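Local structure of peptidyl-prolyl cis-trans isomerase cyclophilin-type (Toxoplasma gondii, 3BO7) at residues L22-D25 and A30-S33; A24-R29 and N95-Q100; V40-D45 and R78-F83; H49-I52 and M56-G59. The protein probably catalyses the cis-trans isomerisation of proline peptide bonds and so speeds protein folding, and as a cyclophilin it binds the immunosuppressant cyclosporin A. One frame throughout, in Å; residues are numbered along the deposited sequence.

Contact 1. Residues L22-D25 and A30-S33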
loop_
_atom_site.group_PDB
_atom_site.type_symbol
_atom_site.label_atom_id
_atom_site.label_comp_id
_atom_site.label_asym_id
_atom_site.label_seq_id
_atom_site.Cartn_x
_atom_site.Cartn_y
_atom_site.Cartn_z
ATOM N N LEU A 22 3.969 -8.982 -5.236
ATOM C CA LEU A 22 3.480 -9.320 -3.910
ATOM C C LEU A 22 4.156 -10.576 -3.360
ATOM O O LEU A 22 4.183 -11.605 -4.025
ATOM C CB LEU A 22 1.963 -9.509 -3.946
ATOM C CG LEU A 22 1.070 -8.310 -4.261
ATOM C CD1 LEU A 22 -0.360 -8.762 -4.141
ATOM C CD2 LEU A 22 1.317 -7.136 -3.336
ATOM N N HIS A 23 4.683 -10.490 -2.140
ATOM C CA HIS A 23 5.325 -11.632 -1.483
ATOM C C HIS A 23 4.324 -12.576 -0.805
ATOM O O HIS A 23 4.351 -12.762 0.412
ATOM C CB HIS A 23 6.362 -11.160 -0.466
ATOM C CG HIS A 23 7.361 -10.201 -1.024
ATOM N ND1 HIS A 23 8.170 -10.508 -2.098
ATOM C CD2 HIS A 23 7.694 -8.944 -0.648
ATOM C CE1 HIS A 23 8.953 -9.477 -2.363
ATOM N NE2 HIS A 23 8.685 -8.516 -1.497
ATOM N N ALA A 24 3.457 -13.173 -1.619
ATOM C CA ALA A 24 2.472 -14.165 -1.186
ATOM C C ALA A 24 3.097 -15.382 -0.513
ATOM O O ALA A 24 2.406 -16.138 0.187
ATOM C CB ALA A 24 1.643 -14.602 -2.370
ATOM N N ASP A 25 4.399 -15.568 -0.736
ATOM C CA ASP A 25 5.151 -16.654 -0.121
ATOM C C ASP A 25 5.516 -16.391 1.350
ATOM O O ASP A 25 5.621 -17.334 2.145
ATOM C CB ASP A 25 6.406 -16.995 -0.945
ATOM C CG ASP A 25 7.316 -15.786 -1.198
ATOM O OD1 ASP A 25 6.845 -14.630 -1.208
ATOM O OD2 ASP A 25 8.525 -16.008 -1.411
ATOM N N ALA A 30 -1.799 -10.945 3.963
ATOM C CA ALA A 30 -1.818 -9.559 3.510
ATOM C C ALA A 30 -1.970 -9.461 1.992
ATOM O O ALA A 30 -2.662 -8.577 1.489
ATOM C CB ALA A 30 -0.565 -8.815 3.996
ATOM N N CYS A 31 -1.329 -10.376 1.267
ATOM C CA CYS A 31 -1.419 -10.418 -0.193
ATOM C C CYS A 31 -2.807 -10.853 -0.624
ATOM O O CYS A 31 -3.421 -10.230 -1.496
ATOM C CB CYS A 31 -0.368 -11.355 -0.762
ATOM S SG CYS A 31 1.286 -10.747 -0.512
ATOM N N ASP A 32 -3.305 -11.906 0.017
ATOM C CA ASP A 32 -4.656 -12.405 -0.231
ATOM C C ASP A 32 -5.723 -11.337 -0.002
ATOM O O ASP A 32 -6.550 -11.075 -0.880
ATOM C CB ASP A 32 -4.933 -13.620 0.644
ATOM C CG ASP A 32 -6.062 -14.461 0.123
ATOM O OD1 ASP A 32 -6.619 -14.122 -0.948
ATOM O OD2 ASP A 32 -6.388 -15.473 0.784
ATOM N N SER A 33 -5.691 -10.709 1.170
ATOM C CA SER A 33 -6.606 -9.613 1.489
ATOM C C SER A 33 -6.592 -8.549 0.404
ATOM O O SER A 33 -7.654 -8.114 -0.062
ATOM C CB SER A 33 -6.242 -8.983 2.838
ATOM O OG SER A 33 -7.076 -7.872 3.113
#
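Between Ala24 and Cys31 the backbone closes back on itself, their CA atoms 5.5 Å apart, as the chain leaves strand 16-22, turns through His23 and enters helix 28-39. The turn at His23 is an inverse gamma turn, held by a weak bond from Ala24 N to Leu22 O. Cys31, one turn into the helix, is the one residue of 30-33 that touches 22-25. Its SG stands anti to its own carbonyl carbon (chi1 -67°), which sends the sulfur off the helix and into the concave side of the bend. There it lies 3.4 Å from Ala24 N and 3.6 Å from His23 C, so that it rests against the peptide linking these two residues. On one flank Leu22 CB packs against the same sulfur at 3.7 Å; on another, the methyl CB of Ala24 meets Cys31 CB at 4.1 Å. The contact is thus apolar packing of a small thiol against backbone and short side chains, with every touching residue buried. Phe136 of strand 135-141 adds to the packing around Leu22 and Cys31, while the His23 ring turns elsewhere and bonds through ND1 to Lys6. Here a tight strand-to-helix connection packs through a single residue, Cys31, against the helix it leads into, at the point where the cyclophilin barrel passes from its second strand to the first of the helices that close its ends.

Contact 2. Residues A24-R29 and N95-Q100. With SO4 (sulfate ion), chain I; EDO (1,2-ethanediol), chain N.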
loop_
_atom_site.group_PDB
_atom_site.type_symbol
_atom_site.label_atom_id
_atom_site.label_comp_id
_atom_site.label_asym_id
_atom_site.label_seq_id
_atom_site.Cartn_x
_atom_site.Cartn_y
_atom_site.Cartn_z
ATOM N N ALA A 24 3.457 -13.173 -1.619
ATOM C CA ALA A 24 2.472 -14.165 -1.186
ATOM C C ALA A 24 3.097 -15.382 -0.513
ATOM O O ALA A 24 2.406 -16.138 0.187
ATOM C CB ALA A 24 1.643 -14.602 -2.370
ATOM N N ASP A 25 4.399 -15.568 -0.736
ATOM C CA ASP A 25 5.151 -16.654 -0.121
ATOM C C ASP A 25 5.516 -16.391 1.350
ATOM O O ASP A 25 5.621 -17.334 2.145
ATOM C CB ASP A 25 6.406 -16.995 -0.945
ATOM C CG ASP A 25 7.316 -15.786 -1.198
ATOM O OD1 ASP A 25 6.845 -14.630 -1.208
ATOM O OD2 ASP A 25 8.525 -16.008 -1.411
ATOM N N MET A 26 5.699 -15.117 1.702
ATOM C CA MET A 26 6.163 -14.717 3.036
ATOM C C MET A 26 5.105 -13.928 3.814
ATOM O O MET A 26 5.152 -13.864 5.043
ATOM C CB MET A 26 7.456 -13.901 2.934
ATOM C CG MET A 26 8.677 -14.709 2.521
ATOM S SD MET A 26 10.160 -13.711 2.252
ATOM C CE MET A 26 9.908 -13.080 0.598
ATOM N N ALA A 27 4.163 -13.323 3.095
ATOM C CA ALA A 27 3.051 -12.602 3.714
ATOM C C ALA A 27 1.712 -12.923 3.025
ATOM O O ALA A 27 1.044 -12.017 2.525
ATOM C CB ALA A 27 3.326 -11.082 3.738
ATOM N N PRO A 28 1.318 -14.217 3.017
ATOM C CA PRO A 28 0.122 -14.701 2.315
ATOM C C PRO A 28 -1.185 -13.997 2.669
ATOM O O PRO A 28 -1.967 -13.687 1.772
ATOM C CB PRO A 28 0.049 -16.188 2.715
ATOM C CG PRO A 28 0.984 -16.338 3.885
ATOM C CD PRO A 28 2.030 -15.324 3.690
ATOM N N ARG A 29 -1.426 -13.742 3.953
ATOM C CA ARG A 29 -2.707 -13.155 4.384
ATOM C C ARG A 29 -2.880 -11.720 3.898
ATOM O O ARG A 29 -3.968 -11.329 3.459
ATOM C CB ARG A 29 -2.849 -13.229 5.904
ATOM C CG ARG A 29 -2.884 -14.647 6.444
ATOM C CD ARG A 29 -4.273 -15.012 6.936
ATOM N NE ARG A 29 -5.120 -15.609 5.914
ATOM C CZ ARG A 29 -6.449 -15.669 5.982
ATOM N NH1 ARG A 29 -7.098 -15.143 7.018
ATOM N NH2 ARG A 29 -7.132 -16.239 4.992
ATOM N N ASN A 95 12.319 -12.265 8.368
ATOM C CA ASN A 95 13.623 -11.595 8.489
ATOM C C ASN A 95 14.225 -11.173 7.162
ATOM O O ASN A 95 15.072 -10.289 7.116
ATOM C CB ASN A 95 14.635 -12.483 9.226
ATOM C CG ASN A 95 14.226 -12.787 10.652
ATOM O OD1 ASN A 95 14.376 -13.920 11.113
ATOM N ND2 ASN A 95 13.715 -11.783 11.364
ATOM N N ARG A 96 13.793 -11.828 6.092
ATOM C CA ARG A 96 14.257 -11.512 4.750
ATOM C C ARG A 96 13.529 -10.299 4.183
ATOM O O ARG A 96 13.911 -9.773 3.130
ATOM C CB ARG A 96 14.081 -12.727 3.841
ATOM C CG ARG A 96 14.900 -13.953 4.282
ATOM C CD ARG A 96 14.402 -15.225 3.613
ATOM N NE ARG A 96 13.118 -15.657 4.163
ATOM C CZ ARG A 96 12.404 -16.687 3.708
ATOM N NH1 ARG A 96 12.839 -17.409 2.677
ATOM N NH2 ARG A 96 11.247 -16.990 4.280
ATOM N N LEU A 97 12.487 -9.858 4.890
ATOM C CA LEU A 97 11.705 -8.689 4.503
ATOM C C LEU A 97 11.879 -7.536 5.490
ATOM O O LEU A 97 11.333 -7.553 6.600
ATOM C CB LEU A 97 10.225 -9.049 4.338
ATOM C CG LEU A 97 9.866 -9.966 3.168
ATOM C CD1 LEU A 97 8.377 -10.264 3.171
ATOM C CD2 LEU A 97 10.312 -9.363 1.842
ATOM N N VAL A 98 12.649 -6.539 5.056
ATOM C CA VAL A 98 12.977 -5.361 5.855
ATOM C C VAL A 98 12.672 -4.068 5.078
ATOM O O VAL A 98 12.671 -4.072 3.842
ATOM C CB VAL A 98 14.448 -5.389 6.343
ATOM C CG1 VAL A 98 14.673 -6.571 7.298
ATOM C CG2 VAL A 98 15.431 -5.440 5.166
ATOM N N HIS A 99 12.393 -2.982 5.805
ATOM C CA HIS A 99 12.063 -1.694 5.195
ATOM C C HIS A 99 13.335 -0.992 4.736
ATOM O O HIS A 99 13.682 0.086 5.222
ATOM C CB HIS A 99 11.270 -0.805 6.166
ATOM C CG HIS A 99 9.991 -1.422 6.639
ATOM N ND1 HIS A 99 9.940 -2.316 7.687
ATOM C CD2 HIS A 99 8.723 -1.301 6.184
ATOM C CE1 HIS A 99 8.691 -2.704 7.870
ATOM N NE2 HIS A 99 7.933 -2.101 6.971
ATOM N N GLN A 100 14.025 -1.614 3.791
ATOM C CA GLN A 100 15.288 -1.095 3.300
ATOM C C GLN A 100 15.131 -0.597 1.879
ATOM O O GLN A 100 14.653 -1.319 1.006
ATOM C CB GLN A 100 16.352 -2.180 3.365
ATOM C CG GLN A 100 17.756 -1.702 3.067
ATOM C CD GLN A 100 18.813 -2.710 3.497
ATOM O OE1 GLN A 100 19.724 -3.033 2.728
ATOM N NE2 GLN A 100 18.702 -3.203 4.730
HETATM S S SO4 I . -5.575 -13.849 10.253
HETATM O O1 SO4 I . -4.468 -13.474 9.390
HETATM O O2 SO4 I . -6.812 -13.891 9.480
HETATM O O3 SO4 I . -5.347 -15.170 10.848
HETATM O O4 SO4 I . -5.671 -12.867 11.331
HETATM C C1 EDO N . -10.619 -17.086 4.280
HETATM O O1 EDO N . -10.508 -16.441 5.554
HETATM C C2 EDO N . -12.097 -17.238 3.936
HETATM O O2 EDO N . -12.278 -17.368 2.518
#
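Two surface loops of the cyclophilin fold meet here: the turn that leads into helix 28-39, with Ala27 as its N-cap residue, and the long connection that runs on to strand 104-107. Met26 carries the contact from the first loop and lies against Leu97 and Arg96 of the second. Its chain is extended as far as SD, and the bend at chi3 (-81°) then carries CE across the end of the Leu97 side chain: Met26 CB reaches Leu97 CD1 at 3.8 Å, Met26 SD lies 3.9 Å from Leu97 CG, and Met26 CE touches Leu97 CD2 at 3.9 Å. CB, SD and CE thus all touch the branched end of the leucine, while Met26 CG lies by Arg96 NH2. Arg96, an exposed residue, lays one face of its guanidinium against the methionine, with Met26 SD 3.8 Å above the plane and displaced toward the rim. That group is steadied by a salt bridge from Arg96 NE to Asp94, which also packs on Met26. Farther along, Arg29 reaches a sulfate, probably from the crystallisation liquor, through a bond of 2.8 Å from Arg29 NH1 to the sulfate O2; Glu90 N binds the same ion. Both loops pack on strand 135-141, Ala27 on Phe136 and Leu97 on Ile135, and helix 28-39 begins directly after Ala27.

Contact 3. Residues V40-D45 and R78-F83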
loop_
_atom_site.group_PDB
_atom_site.type_symbol
_atom_site.label_atom_id
_atom_site.label_comp_id
_atom_site.label_asym_id
_atom_site.label_seq_id
_atom_site.Cartn_x
_atom_site.Cartn_y
_atom_site.Cartn_z
ATOM N N VAL A 40 -12.853 -6.643 -6.145
ATOM C CA VAL A 40 -14.107 -5.887 -6.065
ATOM C C VAL A 40 -13.926 -4.378 -6.284
ATOM O O VAL A 40 -14.818 -3.586 -5.943
ATOM C CB VAL A 40 -14.838 -6.128 -4.725
ATOM C CG1 VAL A 40 -15.231 -7.578 -4.592
ATOM C CG2 VAL A 40 -13.974 -5.687 -3.537
ATOM N N LYS A 41 -12.776 -3.996 -6.843
ATOM C CA LYS A 41 -12.455 -2.600 -7.222
ATOM C C LYS A 41 -12.409 -1.587 -6.057
ATOM O O LYS A 41 -12.443 -0.373 -6.266
ATOM C CB LYS A 41 -13.364 -2.097 -8.369
ATOM C CG LYS A 41 -13.430 -3.007 -9.615
ATOM C CD LYS A 41 -12.054 -3.313 -10.199
ATOM C CE LYS A 41 -12.129 -4.236 -11.422
ATOM N NZ LYS A 41 -12.714 -3.568 -12.623
ATOM N N TYR A 42 -12.307 -2.112 -4.841
ATOM C CA TYR A 42 -12.159 -1.347 -3.600
ATOM C C TYR A 42 -11.211 -0.141 -3.664
ATOM O O TYR A 42 -11.522 0.920 -3.113
ATOM C CB TYR A 42 -11.703 -2.321 -2.514
ATOM C CG TYR A 42 -11.457 -1.747 -1.149
ATOM C CD1 TYR A 42 -12.475 -1.715 -0.186
ATOM C CD2 TYR A 42 -10.190 -1.277 -0.795
ATOM C CE1 TYR A 42 -12.233 -1.203 1.080
ATOM C CE2 TYR A 42 -9.949 -0.762 0.459
ATOM C CZ TYR A 42 -10.963 -0.733 1.392
ATOM O OH TYR A 42 -10.691 -0.234 2.641
ATOM N N PHE A 43 -10.066 -0.298 -4.328
ATOM C CA PHE A 43 -9.038 0.749 -4.340
ATOM C C PHE A 43 -9.252 1.833 -5.400
ATOM O O PHE A 43 -8.594 2.880 -5.362
ATOM C CB PHE A 43 -7.633 0.149 -4.459
ATOM C CG PHE A 43 -7.200 -0.627 -3.248
ATOM C CD1 PHE A 43 -6.810 0.034 -2.082
ATOM C CD2 PHE A 43 -7.187 -2.023 -3.269
ATOM C CE1 PHE A 43 -6.411 -0.682 -0.949
ATOM C CE2 PHE A 43 -6.786 -2.751 -2.149
ATOM C CZ PHE A 43 -6.396 -2.080 -0.981
ATOM N N ASP A 44 -10.161 1.577 -6.339
ATOM C CA ASP A 44 -10.498 2.553 -7.368
ATOM C C ASP A 44 -10.992 3.826 -6.704
ATOM O O ASP A 44 -11.899 3.780 -5.865
ATOM C CB ASP A 44 -11.571 2.002 -8.318
ATOM C CG ASP A 44 -11.028 0.952 -9.288
ATOM O OD1 ASP A 44 -9.921 0.396 -9.051
ATOM O OD2 ASP A 44 -11.721 0.682 -10.294
ATOM N N ASP A 45 -10.369 4.944 -7.075
ATOM C CA ASP A 45 -10.709 6.298 -6.589
ATOM C C ASP A 45 -10.152 6.665 -5.199
ATOM O O ASP A 45 -10.297 7.803 -4.756
ATOM C CB ASP A 45 -12.219 6.580 -6.687
ATOM C CG ASP A 45 -12.740 6.502 -8.123
ATOM O OD1 ASP A 45 -12.036 6.970 -9.050
ATOM O OD2 ASP A 45 -13.852 5.965 -8.324
ATOM N N ARG A 78 -16.142 2.490 4.914
ATOM C CA ARG A 78 -15.074 2.333 5.908
ATOM C C ARG A 78 -14.048 1.276 5.487
ATOM O O ARG A 78 -14.354 0.380 4.687
ATOM C CB ARG A 78 -15.625 2.052 7.319
ATOM C CG ARG A 78 -16.168 0.664 7.558
ATOM C CD ARG A 78 -16.423 0.401 9.056
ATOM N NE ARG A 78 -17.605 1.119 9.550
ATOM C CZ ARG A 78 -18.527 0.615 10.373
ATOM N NH1 ARG A 78 -18.439 -0.637 10.819
ATOM N NH2 ARG A 78 -19.557 1.368 10.743
ATOM N N SER A 79 -12.836 1.394 6.033
ATOM C CA SER A 79 -11.747 0.483 5.723
ATOM C C SER A 79 -12.018 -0.914 6.274
ATOM O O SER A 79 -12.418 -1.083 7.429
ATOM C CB SER A 79 -10.415 1.028 6.242
ATOM O OG SER A 79 -9.926 2.064 5.412
ATOM N N ILE A 80 -11.810 -1.901 5.416
ATOM C CA ILE A 80 -12.022 -3.299 5.741
ATOM C C ILE A 80 -10.870 -4.086 5.129
ATOM O O ILE A 80 -10.185 -3.581 4.235
ATOM C CB ILE A 80 -13.366 -3.824 5.153
ATOM C CG1 ILE A 80 -13.541 -3.371 3.691
ATOM C CG2 ILE A 80 -14.552 -3.395 6.034
ATOM C CD1 ILE A 80 -14.574 -4.164 2.906
ATOM N N SER A 81 -10.648 -5.308 5.604
ATOM C CA SER A 81 -9.752 -6.215 4.910
ATOM C C SER A 81 -10.520 -6.884 3.764
ATOM O O SER A 81 -11.739 -6.725 3.653
ATOM C CB SER A 81 -9.188 -7.257 5.869
ATOM O OG SER A 81 -10.190 -8.157 6.284
ATOM N N GLY A 82 -9.806 -7.635 2.924
ATOM C CA GLY A 82 -10.420 -8.351 1.811
ATOM C C GLY A 82 -11.168 -9.628 2.167
ATOM O O GLY A 82 -11.861 -10.182 1.323
ATOM N N PHE A 83 -11.022 -10.099 3.405
ATOM C CA PHE A 83 -11.663 -11.330 3.878
ATOM C C PHE A 83 -13.161 -11.153 4.188
ATOM O O PHE A 83 -13.604 -10.038 4.450
ATOM C CB PHE A 83 -10.904 -11.870 5.093
ATOM C CG PHE A 83 -9.428 -12.133 4.822
ATOM C CD1 PHE A 83 -9.033 -13.105 3.898
ATOM C CD2 PHE A 83 -8.441 -11.410 5.493
ATOM C CE1 PHE A 83 -7.676 -13.346 3.639
ATOM C CE2 PHE A 83 -7.083 -11.648 5.249
ATOM C CZ PHE A 83 -6.700 -12.622 4.318
#
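A loop-to-loop contact, partly buried, joins the segment that follows helix 28-39 to the long excursion between strands 56-59 and 104-107, and it depends on one aromatic side chain. Tyr42 sits just beyond the helix, where Lys41, with positive phi, is the C-prime residue of a Schellman motif and also opens a type I turn closed by Asp44 N to Lys41 O. With CG anti to the backbone N (chi1 179°), the phenol reaches across to residues 78-83 and sets its hydroxyl beside their backbone. Tyr42 OH lies 3.3 Å from Ser79 CA and accepts a weak hydrogen bond of 3.4 Å from Ile80 N, with an angle of 157° at the hydrogen. Its stronger polar partner is Ser117, so the hydroxyl links the turn to two other loops at once. Ser79 OG stays 3.7 Å from Tyr42 OH and is instead held by Glu63 and by Ala62 N. Ile80 supplies the apolar half of the contact: its CG1 meets Tyr42 CE1 obliquely at 3.6 Å. Tyr42 CD2 stands over the centre of the Phe43 ring, 3.6 Å above the plane, and Leu37 of helix 28-39 packs on both aromatic residues. A Schellman motif is a standard C-terminal helix cap; here a type I turn follows it directly, and Tyr42 joins the 78-83 loop to the C-terminal end of helix 28-39.

Contact 4. Residues H49-I52 and M56-G59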
loop_
_atom_site.group_PDB
_atom_site.type_symbol
_atom_site.label_atom_id
_atom_site.label_comp_id
_atom_site.label_asym_id
_atom_site.label_seq_id
_atom_site.Cartn_x
_atom_site.Cartn_y
_atom_site.Cartn_z
ATOM N N HIS A 49 -2.868 9.904 0.472
ATOM C CA HIS A 49 -3.310 11.029 1.312
ATOM C C HIS A 49 -2.272 11.523 2.308
ATOM O O HIS A 49 -2.496 12.506 2.996
ATOM C CB HIS A 49 -4.570 10.627 2.089
ATOM C CG HIS A 49 -4.300 9.657 3.196
ATOM N ND1 HIS A 49 -4.246 8.294 2.994
ATOM C CD2 HIS A 49 -4.038 9.854 4.508
ATOM C CE1 HIS A 49 -3.978 7.693 4.139
ATOM N NE2 HIS A 49 -3.848 8.617 5.074
ATOM N N ARG A 50 -1.165 10.810 2.428
ATOM C CA ARG A 50 -0.095 11.235 3.312
ATOM C C ARG A 50 1.250 10.945 2.640
ATOM O O ARG A 50 1.528 9.811 2.241
ATOM C CB ARG A 50 -0.218 10.571 4.688
ATOM C CG ARG A 50 0.896 10.950 5.665
ATOM C CD ARG A 50 0.552 10.599 7.110
ATOM N NE ARG A 50 1.742 10.620 7.959
ATOM C CZ ARG A 50 2.449 9.542 8.304
ATOM N NH1 ARG A 50 2.084 8.337 7.886
ATOM N NH2 ARG A 50 3.525 9.667 9.071
ATOM N N CYS A 51 2.070 11.984 2.519
ATOM C CA CYS A 51 3.295 11.926 1.724
ATOM C C CYS A 51 4.390 12.720 2.418
ATOM O O CYS A 51 4.296 13.949 2.546
ATOM C CB CYS A 51 3.036 12.474 0.309
ATOM S SG CYS A 51 4.449 12.422 -0.823
ATOM N N ILE A 52 5.418 12.010 2.876
ATOM C CA ILE A 52 6.539 12.628 3.569
ATOM C C ILE A 52 7.859 12.337 2.850
ATOM O O ILE A 52 8.317 11.187 2.798
ATOM C CB ILE A 52 6.585 12.213 5.071
ATOM C CG1 ILE A 52 5.279 12.653 5.767
ATOM C CG2 ILE A 52 7.827 12.799 5.764
ATOM C CD1 ILE A 52 5.054 12.094 7.158
ATOM N N MET A 56 7.989 8.005 3.141
ATOM C CA MET A 56 7.023 7.156 2.433
ATOM C C MET A 56 5.817 7.954 1.952
ATOM O O MET A 56 5.633 9.111 2.330
ATOM C CB MET A 56 6.561 5.989 3.323
ATOM C CG MET A 56 5.939 6.431 4.650
ATOM S SD MET A 56 4.176 6.753 4.537
ATOM C CE MET A 56 4.092 8.438 5.152
ATOM N N ILE A 57 5.014 7.316 1.103
ATOM C CA ILE A 57 3.696 7.796 0.734
ATOM C C ILE A 57 2.689 6.719 1.143
ATOM O O ILE A 57 2.964 5.523 1.008
ATOM C CB ILE A 57 3.607 8.162 -0.781
ATOM C CG1 ILE A 57 2.330 8.938 -1.083
ATOM C CG2 ILE A 57 3.782 6.928 -1.688
ATOM C CD1 ILE A 57 2.312 9.611 -2.470
ATOM N N GLN A 58 1.536 7.153 1.650
ATOM C CA GLN A 58 0.545 6.277 2.256
ATOM C C GLN A 58 -0.791 6.363 1.525
ATOM O O GLN A 58 -1.233 7.459 1.188
ATOM C CB GLN A 58 0.373 6.656 3.732
ATOM C CG GLN A 58 -0.528 5.735 4.543
ATOM C CD GLN A 58 -0.716 6.209 5.984
ATOM O OE1 GLN A 58 0.005 7.090 6.470
ATOM N NE2 GLN A 58 -1.687 5.616 6.675
ATOM N N GLY A 59 -1.421 5.209 1.285
ATOM C CA GLY A 59 -2.729 5.138 0.609
ATOM C C GLY A 59 -3.649 4.052 1.149
ATOM O O GLY A 59 -3.412 3.510 2.223
HETATM O O HOH W 1 -2.315 8.810 7.910
#
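Arg50 and Gln58 are joined twice, by side chain and by backbone. Arg50 NH1 gives a hydrogen bond of 2.8 Å to Gln58 OE1, which lies in the guanidinium plane (3° out of it), although the amide itself stands 88° to that plane. Alongside, Gln58 N bonds to Arg50 O at 2.7 Å. A water donates to the same OE1 and also pairs with His49 NE2, so two bonds grip this oxygen. Both Arg50 NH2 and Gln58 NE2 bond to the backbone of the bound peptide, and their pairing probably orients them for it; an arginine and a glutamine placed like this belong to the cyclophilin active-site face. The strands form an antiparallel hairpin, and His49 and Arg50 both oppose Gln58 in a classic beta bulge, where His49 N adds a weak bond to Gln58 O. Toward the turn, Ile52 N meets Met56 O at 3.0 Å in a nearly straight bond. Met56, bent at chi2 and chi3, brings CE 3.4 Å above one guanidinium face of Arg50, offset toward the rim, and it also packs on the peptide. On the other side of the sheet, Cys51 and Ile57 are a non-hydrogen-bonded pair, with Cys51 CB 3.9 Å from Ile57 CG1.

All four contacts lie in one cyclophilin domain. Contacts 1 and 2 start from the same stretch of chain, sharing Ala24 and Asp25, have centres about 9 Å apart, and touch where His23 packs on Leu97. Contact 3 lies about 15 Å, centre to centre, from contact 1, yet Ser33 reaches Gly82 and Phe83 across the flank of helix 28-39. Contact 4, the hairpin at the peptide-binding face, falls in sequence between the two halves of contact 3, and its centre is about 21 Å from those of contacts 1 and 2. The peptide-binding hairpin of contact 4 and the start of helix 28-39 in contact 1 thus lie on opposite sides of the chain's centre.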